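Local coordinates for protein kinase A regulatory subunit, putative (Trypanosoma cruzi, PDB 6FTF) that binds nucleoside analogues such as 7-cyano-7-deazainosine in two cyclic nucleotide-binding domains and probably controls the catalytic subunit of a cAMP-independent protein kinase A, at residues A[83-94]-A[123-134]; A[13-24]-A[137-145]. All coordinates share one frame; numbering follows the deposited sequence.

Interaction 1: residues A[83-94]-A[123-134]; sequences LYIIQSGHADII and TVKVCTDELIAW. With 7CI (7-cyano-7-deazainosine), chain F.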
# COMPACT_ATOMS: atom_id res chain seq x y z
N LEU A 83 0.04 -2.14 18.71
CA LEU A 83 -0.40 -2.07 17.31
C LEU A 83 -1.33 -3.25 17.05
O LEU A 83 -0.97 -4.39 17.32
CB LEU A 83 0.81 -2.16 16.39
CG LEU A 83 0.52 -2.10 14.89
CD1 LEU A 83 0.01 -0.74 14.49
CD2 LEU A 83 1.79 -2.45 14.11
N TYR A 84 -2.51 -2.98 16.53
CA TYR A 84 -3.50 -4.01 16.24
C TYR A 84 -3.65 -4.12 14.73
O TYR A 84 -3.89 -3.10 14.07
CB TYR A 84 -4.87 -3.63 16.81
CG TYR A 84 -4.90 -3.56 18.30
CD1 TYR A 84 -4.40 -2.48 18.98
CD2 TYR A 84 -5.41 -4.62 19.04
CE1 TYR A 84 -4.42 -2.44 20.37
CE2 TYR A 84 -5.44 -4.61 20.40
CZ TYR A 84 -4.93 -3.53 21.06
OH TYR A 84 -4.97 -3.54 22.44
N ILE A 85 -3.51 -5.31 14.18
CA ILE A 85 -3.77 -5.58 12.77
C ILE A 85 -5.04 -6.42 12.73
O ILE A 85 -5.14 -7.48 13.37
CB ILE A 85 -2.60 -6.30 12.08
CG1 ILE A 85 -1.28 -5.54 12.29
CG2 ILE A 85 -2.90 -6.45 10.57
CD1 ILE A 85 -1.27 -4.11 11.79
N ILE A 86 -6.05 -5.94 12.02
CA ILE A 86 -7.37 -6.56 12.04
C ILE A 86 -7.40 -7.77 11.12
O ILE A 86 -7.16 -7.67 9.92
CB ILE A 86 -8.43 -5.53 11.63
CG1 ILE A 86 -8.46 -4.37 12.62
CG2 ILE A 86 -9.79 -6.20 11.53
CD1 ILE A 86 -9.28 -3.19 12.15
N GLN A 87 -7.73 -8.94 11.69
CA GLN A 87 -8.01 -10.13 10.90
C GLN A 87 -9.41 -10.07 10.29
O GLN A 87 -9.58 -10.31 9.08
CB GLN A 87 -7.87 -11.37 11.77
CG GLN A 87 -8.30 -12.66 11.08
CD GLN A 87 -8.15 -13.86 11.98
OE1 GLN A 87 -7.11 -14.07 12.62
NE2 GLN A 87 -9.21 -14.65 12.08
N SER A 88 -10.40 -9.72 11.09
CA SER A 88 -11.76 -9.60 10.60
C SER A 88 -12.52 -8.67 11.53
O SER A 88 -12.18 -8.54 12.71
CB SER A 88 -12.45 -10.96 10.47
OG SER A 88 -12.44 -11.66 11.70
N GLY A 89 -13.55 -8.04 10.98
CA GLY A 89 -14.31 -7.05 11.71
C GLY A 89 -13.94 -5.64 11.30
O GLY A 89 -12.95 -5.40 10.60
N HIS A 90 -14.77 -4.70 11.73
CA HIS A 90 -14.59 -3.29 11.40
C HIS A 90 -14.66 -2.46 12.66
O HIS A 90 -15.31 -2.82 13.65
CB HIS A 90 -15.67 -2.75 10.46
CG HIS A 90 -15.76 -3.43 9.14
ND1 HIS A 90 -16.80 -3.19 8.26
CD2 HIS A 90 -14.94 -4.31 8.52
CE1 HIS A 90 -16.62 -3.91 7.17
NE2 HIS A 90 -15.50 -4.59 7.30
N ALA A 91 -14.02 -1.29 12.62
CA ALA A 91 -14.08 -0.36 13.73
C ALA A 91 -14.15 1.07 13.22
O ALA A 91 -13.51 1.44 12.23
CB ALA A 91 -12.86 -0.49 14.65
N ASP A 92 -14.90 1.89 13.96
CA ASP A 92 -14.98 3.31 13.68
C ASP A 92 -13.85 4.04 14.38
O ASP A 92 -13.52 3.76 15.54
CB ASP A 92 -16.30 3.89 14.20
CG ASP A 92 -17.51 3.36 13.47
OD1 ASP A 92 -17.49 3.25 12.22
OD2 ASP A 92 -18.51 3.04 14.14
N ILE A 93 -13.29 5.03 13.69
CA ILE A 93 -12.38 6.02 14.27
C ILE A 93 -13.23 7.23 14.62
O ILE A 93 -13.86 7.83 13.74
CB ILE A 93 -11.27 6.39 13.28
CG1 ILE A 93 -10.54 5.14 12.78
CG2 ILE A 93 -10.30 7.39 13.91
CD1 ILE A 93 -9.95 4.28 13.89
N ILE A 94 -13.24 7.59 15.90
CA ILE A 94 -14.12 8.63 16.43
C ILE A 94 -13.26 9.74 17.01
O ILE A 94 -12.47 9.51 17.93
CB ILE A 94 -15.09 8.07 17.48
CG1 ILE A 94 -15.93 6.95 16.85
CG2 ILE A 94 -15.96 9.18 18.08
CD1 ILE A 94 -16.78 6.19 17.79
N THR A 123 -10.62 7.67 19.41
CA THR A 123 -11.22 6.44 19.90
C THR A 123 -11.46 5.48 18.75
O THR A 123 -11.86 5.87 17.66
CB THR A 123 -12.50 6.78 20.64
OG1 THR A 123 -12.14 7.50 21.82
CG2 THR A 123 -13.29 5.54 21.03
N VAL A 124 -11.21 4.20 19.02
CA VAL A 124 -11.40 3.12 18.05
C VAL A 124 -12.47 2.20 18.61
O VAL A 124 -12.24 1.54 19.62
CB VAL A 124 -10.10 2.36 17.81
CG1 VAL A 124 -10.35 1.25 16.83
CG2 VAL A 124 -8.99 3.30 17.34
N LYS A 125 -13.63 2.16 17.95
CA LYS A 125 -14.81 1.50 18.51
C LYS A 125 -15.34 0.47 17.52
O LYS A 125 -15.67 0.82 16.38
CB LYS A 125 -15.88 2.53 18.86
CG LYS A 125 -17.02 2.00 19.71
CD LYS A 125 -17.88 3.16 20.16
CE LYS A 125 -19.02 2.69 21.06
NZ LYS A 125 -19.67 3.84 21.75
N VAL A 126 -15.45 -0.79 17.96
CA VAL A 126 -15.83 -1.88 17.07
C VAL A 126 -17.28 -1.69 16.61
O VAL A 126 -18.17 -1.40 17.41
CB VAL A 126 -15.64 -3.22 17.80
CG1 VAL A 126 -16.15 -4.37 16.95
CG2 VAL A 126 -14.19 -3.40 18.17
N CYS A 127 -17.52 -1.89 15.31
CA CYS A 127 -18.86 -1.68 14.78
C CYS A 127 -19.41 -2.88 14.04
O CYS A 127 -20.52 -2.80 13.49
CB CYS A 127 -18.92 -0.42 13.90
SG CYS A 127 -17.83 -0.42 12.48
N THR A 128 -18.71 -4.00 14.04
CA THR A 128 -19.26 -5.29 13.65
C THR A 128 -19.57 -6.09 14.91
O THR A 128 -19.26 -5.68 16.02
CB THR A 128 -18.26 -6.03 12.76
OG1 THR A 128 -16.95 -5.96 13.35
CG2 THR A 128 -18.21 -5.40 11.39
N ASP A 129 -20.21 -7.25 14.73
CA ASP A 129 -20.56 -8.07 15.88
C ASP A 129 -19.33 -8.48 16.67
O ASP A 129 -19.33 -8.45 17.91
CB ASP A 129 -21.32 -9.33 15.46
CG ASP A 129 -22.73 -9.05 14.98
OD1 ASP A 129 -23.33 -8.05 15.41
OD2 ASP A 129 -23.23 -9.87 14.17
N GLU A 130 -18.27 -8.89 15.97
CA GLU A 130 -16.99 -9.24 16.58
C GLU A 130 -15.87 -8.62 15.76
O GLU A 130 -16.05 -8.25 14.60
CB GLU A 130 -16.77 -10.77 16.64
CG GLU A 130 -17.86 -11.55 17.31
CD GLU A 130 -18.96 -12.00 16.36
OE1 GLU A 130 -18.75 -12.00 15.13
OE2 GLU A 130 -20.04 -12.37 16.87
N LEU A 131 -14.70 -8.55 16.37
CA LEU A 131 -13.48 -8.18 15.68
C LEU A 131 -12.35 -9.01 16.26
O LEU A 131 -12.24 -9.19 17.48
CB LEU A 131 -13.21 -6.67 15.81
CG LEU A 131 -11.99 -6.13 15.10
CD1 LEU A 131 -12.22 -4.67 14.69
CD2 LEU A 131 -10.73 -6.23 15.97
N ILE A 132 -11.53 -9.57 15.37
CA ILE A 132 -10.36 -10.36 15.75
C ILE A 132 -9.14 -9.62 15.25
O ILE A 132 -9.09 -9.22 14.08
CB ILE A 132 -10.41 -11.76 15.11
CG1 ILE A 132 -11.66 -12.52 15.56
CG2 ILE A 132 -9.15 -12.56 15.44
CD1 ILE A 132 -12.03 -13.68 14.67
N ALA A 133 -8.15 -9.45 16.12
CA ALA A 133 -6.93 -8.73 15.76
C ALA A 133 -5.70 -9.49 16.24
O ALA A 133 -5.75 -10.28 17.18
CB ALA A 133 -6.92 -7.34 16.38
N TRP A 134 -4.58 -9.19 15.59
CA TRP A 134 -3.26 -9.62 16.03
C TRP A 134 -2.51 -8.40 16.54
O TRP A 134 -2.52 -7.34 15.90
CB TRP A 134 -2.52 -10.33 14.89
CG TRP A 134 -3.17 -11.63 14.55
CD1 TRP A 134 -4.15 -11.84 13.60
CD2 TRP A 134 -2.97 -12.89 15.20
NE1 TRP A 134 -4.53 -13.16 13.62
CE2 TRP A 134 -3.83 -13.82 14.58
CE3 TRP A 134 -2.13 -13.33 16.22
CZ2 TRP A 134 -3.87 -15.16 14.96
CZ3 TRP A 134 -2.18 -14.66 16.60
CH2 TRP A 134 -3.04 -15.56 15.97
C1 7CI F . -6.52 5.72 13.69
N1 7CI F . -6.70 7.14 13.23
O1 7CI F . -6.99 5.62 15.03
C2 7CI F . -7.11 7.48 12.00
N2 7CI F . -7.38 6.70 10.92
O2 7CI F . -4.99 3.99 13.42
C3 7CI F . -7.75 7.31 9.78
N3 7CI F . -7.84 8.71 9.72
O3 7CI F . -3.58 4.84 15.45
C4 7CI F . -7.56 9.50 10.79
N4 7CI F . -6.73 11.85 14.13
C5 7CI F . -7.18 8.90 11.99
O5 7CI F . -7.67 10.75 10.63
C6 7CI F . -6.83 9.39 13.31
C7 7CI F . -6.56 8.22 14.03
C8 7CI F . -6.77 10.74 13.76
C9 7CI F . -5.12 5.32 13.71
C10 7CI F . -4.72 5.62 15.06
C11 7CI F . -5.93 5.20 15.86
C12 7CI F . -6.03 5.90 17.29
O4 7CI F . -5.83 7.29 17.17
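Two antiparallel strand pairs of the first cyclic nucleotide-binding domain's beta roll meet here, joined at a corner where a classic beta bulge sets Gln87 and Ser88 opposite Ile132. Ile132 O takes a short but bent bond from Gln87 N (2.8 Å) and a weak one from Ser88 N. Gln87 runs alongside Ile132 on an extended chain whose CG is trans to the backbone N (chi1 173°), its amide carbon 3.8 Å from Ile132 CG2. Its OE1 then accepts from Trp134 NE1 at 2.9 Å; the indole N-H lies in the plane of the amide carbonyl, whereas OE1 sits 19° out of the ring plane. Past the bulge, Thr128 OG1 serves twice: it accepts from His90 N (3.0 Å) and donates to Glu130 O (2.8 Å), approaching that carbonyl from above its plane and pinning the 127-130 turn. Leu131 CD1 touches both Ile86 CD1 and Ala91 CB on the inner side of the roll. Farther along, Ile93 and Val124 point the same way: Ile93 CD1 packs on Val124 CG2 (3.7 Å) and approaches O1 of 7-cyano-7-deazainosine at 3.4 Å, forming part of the pocket wall. Strands 62-67 and 108-109 flank the first pair, and strands 71-73 and 98-103 the second; Thr123 OG1 is hydrogen-bonded to Ala75 N, just beyond strand 71-73.

Interaction 2: residues A[13-24]-A[137-145]; sequences IDPEKAKLYQAP and DRDTYRNLV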
# COMPACT_ATOMS: atom_id res chain seq x y z
N ILE A 13 14.99 4.58 17.12
CA ILE A 13 15.94 3.61 17.65
C ILE A 13 17.21 3.62 16.83
O ILE A 13 17.17 3.57 15.59
CB ILE A 13 15.31 2.20 17.69
CG1 ILE A 13 14.12 2.16 18.65
CG2 ILE A 13 16.36 1.17 18.11
CD1 ILE A 13 14.50 2.22 20.12
N ASP A 14 18.36 3.67 17.51
CA ASP A 14 19.66 3.53 16.87
C ASP A 14 19.71 2.21 16.10
O ASP A 14 19.46 1.15 16.70
CB ASP A 14 20.73 3.54 17.96
CG ASP A 14 22.15 3.36 17.40
OD1 ASP A 14 22.30 3.08 16.19
OD2 ASP A 14 23.11 3.49 18.19
N PRO A 15 20.02 2.22 14.80
CA PRO A 15 20.01 0.95 14.05
C PRO A 15 21.00 -0.08 14.56
O PRO A 15 20.71 -1.29 14.50
CB PRO A 15 20.32 1.38 12.61
CG PRO A 15 19.95 2.82 12.56
CD PRO A 15 20.26 3.37 13.91
N GLU A 16 22.17 0.34 15.04
CA GLU A 16 23.13 -0.61 15.58
C GLU A 16 22.60 -1.28 16.84
O GLU A 16 22.94 -2.43 17.13
CB GLU A 16 24.46 0.09 15.87
N LYS A 17 21.76 -0.57 17.60
CA LYS A 17 21.14 -1.15 18.79
C LYS A 17 19.94 -2.02 18.43
O LYS A 17 19.67 -3.03 19.10
CB LYS A 17 20.71 -0.03 19.73
CG LYS A 17 21.87 0.79 20.27
CD LYS A 17 21.45 1.62 21.48
CE LYS A 17 22.60 2.45 22.00
NZ LYS A 17 22.18 3.26 23.17
N ALA A 18 19.19 -1.64 17.40
CA ALA A 18 18.05 -2.46 16.99
C ALA A 18 18.48 -3.87 16.61
O ALA A 18 17.72 -4.82 16.81
CB ALA A 18 17.34 -1.79 15.82
N LYS A 19 19.71 -4.03 16.10
CA LYS A 19 20.20 -5.35 15.74
C LYS A 19 20.38 -6.25 16.96
O LYS A 19 20.44 -7.48 16.81
CB LYS A 19 21.53 -5.22 14.99
N LEU A 20 20.48 -5.67 18.15
CA LEU A 20 20.62 -6.44 19.38
C LEU A 20 19.28 -6.72 20.04
O LEU A 20 19.26 -7.34 21.11
CB LEU A 20 21.52 -5.69 20.36
CG LEU A 20 22.93 -5.38 19.87
CD1 LEU A 20 23.69 -4.57 20.91
CD2 LEU A 20 23.70 -6.66 19.53
N TYR A 21 18.17 -6.26 19.46
CA TYR A 21 16.85 -6.50 20.02
C TYR A 21 16.31 -7.85 19.53
O TYR A 21 16.28 -8.11 18.32
CB TYR A 21 15.88 -5.38 19.61
CG TYR A 21 14.47 -5.64 20.06
CD1 TYR A 21 14.07 -5.36 21.36
CD2 TYR A 21 13.54 -6.20 19.20
CE1 TYR A 21 12.79 -5.61 21.78
CE2 TYR A 21 12.25 -6.45 19.61
CZ TYR A 21 11.88 -6.16 20.90
OH TYR A 21 10.61 -6.40 21.35
N GLN A 22 15.88 -8.68 20.47
CA GLN A 22 15.21 -9.94 20.15
C GLN A 22 13.73 -9.79 20.46
O GLN A 22 13.35 -9.55 21.60
CB GLN A 22 15.81 -11.13 20.90
CG GLN A 22 15.21 -12.48 20.42
CD GLN A 22 15.65 -13.69 21.23
OE1 GLN A 22 16.82 -13.84 21.56
NE2 GLN A 22 14.70 -14.58 21.53
N ALA A 23 12.90 -9.95 19.44
CA ALA A 23 11.47 -9.88 19.64
C ALA A 23 10.98 -11.09 20.44
O ALA A 23 11.56 -12.17 20.36
CB ALA A 23 10.77 -9.89 18.30
N PRO A 24 9.89 -10.94 21.19
CA PRO A 24 9.27 -12.11 21.79
C PRO A 24 8.78 -13.06 20.72
O PRO A 24 8.50 -12.65 19.59
CB PRO A 24 8.11 -11.53 22.60
CG PRO A 24 7.83 -10.24 22.00
CD PRO A 24 9.11 -9.72 21.42
N ASP A 137 3.65 -5.54 20.28
CA ASP A 137 4.13 -4.65 21.33
C ASP A 137 4.94 -3.49 20.77
O ASP A 137 5.50 -3.55 19.67
CB ASP A 137 4.98 -5.46 22.32
CG ASP A 137 6.29 -5.92 21.70
OD1 ASP A 137 6.28 -6.90 20.91
OD2 ASP A 137 7.34 -5.28 21.98
N ARG A 138 5.03 -2.43 21.58
CA ARG A 138 5.71 -1.21 21.19
C ARG A 138 7.17 -1.45 20.84
O ARG A 138 7.67 -0.93 19.84
CB ARG A 138 5.61 -0.19 22.32
CG ARG A 138 6.46 1.06 22.15
CD ARG A 138 6.04 2.05 23.23
NE ARG A 138 6.68 3.35 23.19
CZ ARG A 138 6.39 4.33 24.04
NH1 ARG A 138 5.46 4.14 24.98
NH2 ARG A 138 7.00 5.50 23.96
N ASP A 139 7.90 -2.20 21.67
CA ASP A 139 9.33 -2.33 21.44
C ASP A 139 9.61 -3.07 20.14
O ASP A 139 10.52 -2.69 19.40
CB ASP A 139 10.02 -3.03 22.62
CG ASP A 139 10.12 -2.15 23.86
OD1 ASP A 139 9.86 -0.94 23.77
OD2 ASP A 139 10.49 -2.68 24.94
N THR A 140 8.83 -4.10 19.83
CA THR A 140 9.06 -4.77 18.56
C THR A 140 8.73 -3.85 17.40
O THR A 140 9.45 -3.82 16.40
CB THR A 140 8.27 -6.08 18.47
OG1 THR A 140 8.63 -6.91 19.57
CG2 THR A 140 8.59 -6.80 17.20
N TYR A 141 7.63 -3.10 17.50
CA TYR A 141 7.32 -2.14 16.45
C TYR A 141 8.48 -1.15 16.26
O TYR A 141 8.96 -0.93 15.14
CB TYR A 141 6.01 -1.39 16.72
CG TYR A 141 5.78 -0.39 15.61
CD1 TYR A 141 5.35 -0.78 14.35
CD2 TYR A 141 6.11 0.95 15.80
CE1 TYR A 141 5.21 0.15 13.31
CE2 TYR A 141 5.98 1.88 14.77
CZ TYR A 141 5.54 1.46 13.54
OH TYR A 141 5.43 2.39 12.52
N ARG A 142 8.96 -0.56 17.36
CA ARG A 142 9.97 0.49 17.22
C ARG A 142 11.31 -0.06 16.76
O ARG A 142 12.03 0.62 16.02
CB ARG A 142 10.13 1.27 18.52
CG ARG A 142 8.88 2.04 18.89
CD ARG A 142 9.06 2.95 20.09
NE ARG A 142 9.95 4.08 19.80
CZ ARG A 142 11.12 4.30 20.38
NH1 ARG A 142 11.59 3.48 21.32
NH2 ARG A 142 11.84 5.36 20.03
N ASN A 143 11.68 -1.26 17.20
CA ASN A 143 12.99 -1.80 16.87
C ASN A 143 13.02 -2.48 15.52
O ASN A 143 14.03 -2.39 14.80
CB ASN A 143 13.44 -2.80 17.93
CG ASN A 143 14.05 -2.13 19.11
OD1 ASN A 143 15.26 -1.85 19.11
ND2 ASN A 143 13.25 -1.85 20.11
N LEU A 144 11.96 -3.19 15.15
CA LEU A 144 11.99 -4.04 13.96
C LEU A 144 11.15 -3.54 12.80
O LEU A 144 11.41 -3.94 11.65
CB LEU A 144 11.54 -5.46 14.30
CG LEU A 144 12.33 -6.19 15.37
CD1 LEU A 144 11.84 -7.62 15.41
CD2 LEU A 144 13.83 -6.14 15.12
N VAL A 145 10.13 -2.73 13.04
CA VAL A 145 9.20 -2.34 11.99
C VAL A 145 9.42 -0.91 11.53
O VAL A 145 9.52 -0.64 10.34
CB VAL A 145 7.75 -2.57 12.43
CG1 VAL A 145 6.79 -2.17 11.30
CG2 VAL A 145 7.53 -4.00 12.84
O HOH W 1 12.30 3.49 15.99
O HOH W 2 9.37 -6.72 23.91
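One face of the Tyr21 ring is stacked against the Asn143 amide, the two planes only 8° apart, with Asn143 CB placed over the same face as a CH-pi contact 4.0 Å from the ring centroid. Asp139 O also lies on this side, offset toward the rim, while Thr140 OG1 and a water meet the ring at its edge, in plane. A second flat group, the Arg142 guanidinium, has Ile13 CG1 over one face, and Ile13 CD1 comes to 3.4 Å from Arg142 NH1.

The Asn143 amide is held flat against the ring because ND2 donates in its own plane to Asp139 O (2.9 Å), an oxygen that also receives Asn143 N from the opposite face of its carbonyl plane. Asn143 OD1 is turned to the other segment, 3.4 Å from Ile13 CG2. Tyr21 CG stands anti to the backbone N (chi1 175°), which carries the phenol across the helix to its first turn. There Tyr21 OH lies 2.7 Å from Thr140 OG1, whose own proton goes to the syn lone pair of Asp137 OD1. The edge water links Tyr21 OH to Asp137 OD2. Beside the ring, whose CD2 touches Leu144 CG, Ala23 CB packs on Leu144 CD1 at 3.8 Å, and Val56 of helix 51-60 touches both residues. Asp137 is the N-cap of helix 138-145, with OD2 accepting from Thr140 N; the phenol therefore joins a capped helix start. This helix directly follows the last strand of the roll, the place of the B helix in cyclic nucleotide-binding domains, and the N-terminal segment lies across it.

Overall arrangement
The two contacts, with centres 26 Å apart, are connected by the chain itself: strand 130-137, paired in interaction 1, runs straight into helix 138-145 of interaction 2. They also touch through space, where Leu83 CD2 packs on Tyr141 CD1 at 3.9 Å, on a side of the helix turned away from residues 13-24. Their relation to the ligand differs. Ile93 and Val124 of interaction 1 belong to the 7-cyano-7-deazainosine pocket, whereas the Arg142 side chain of interaction 2 stays about 13 Å from a bound ligand. Interaction 1 thus forms part of the roll that carries the pocket, and interaction 2 joins the N-terminal segment to the helix that follows it.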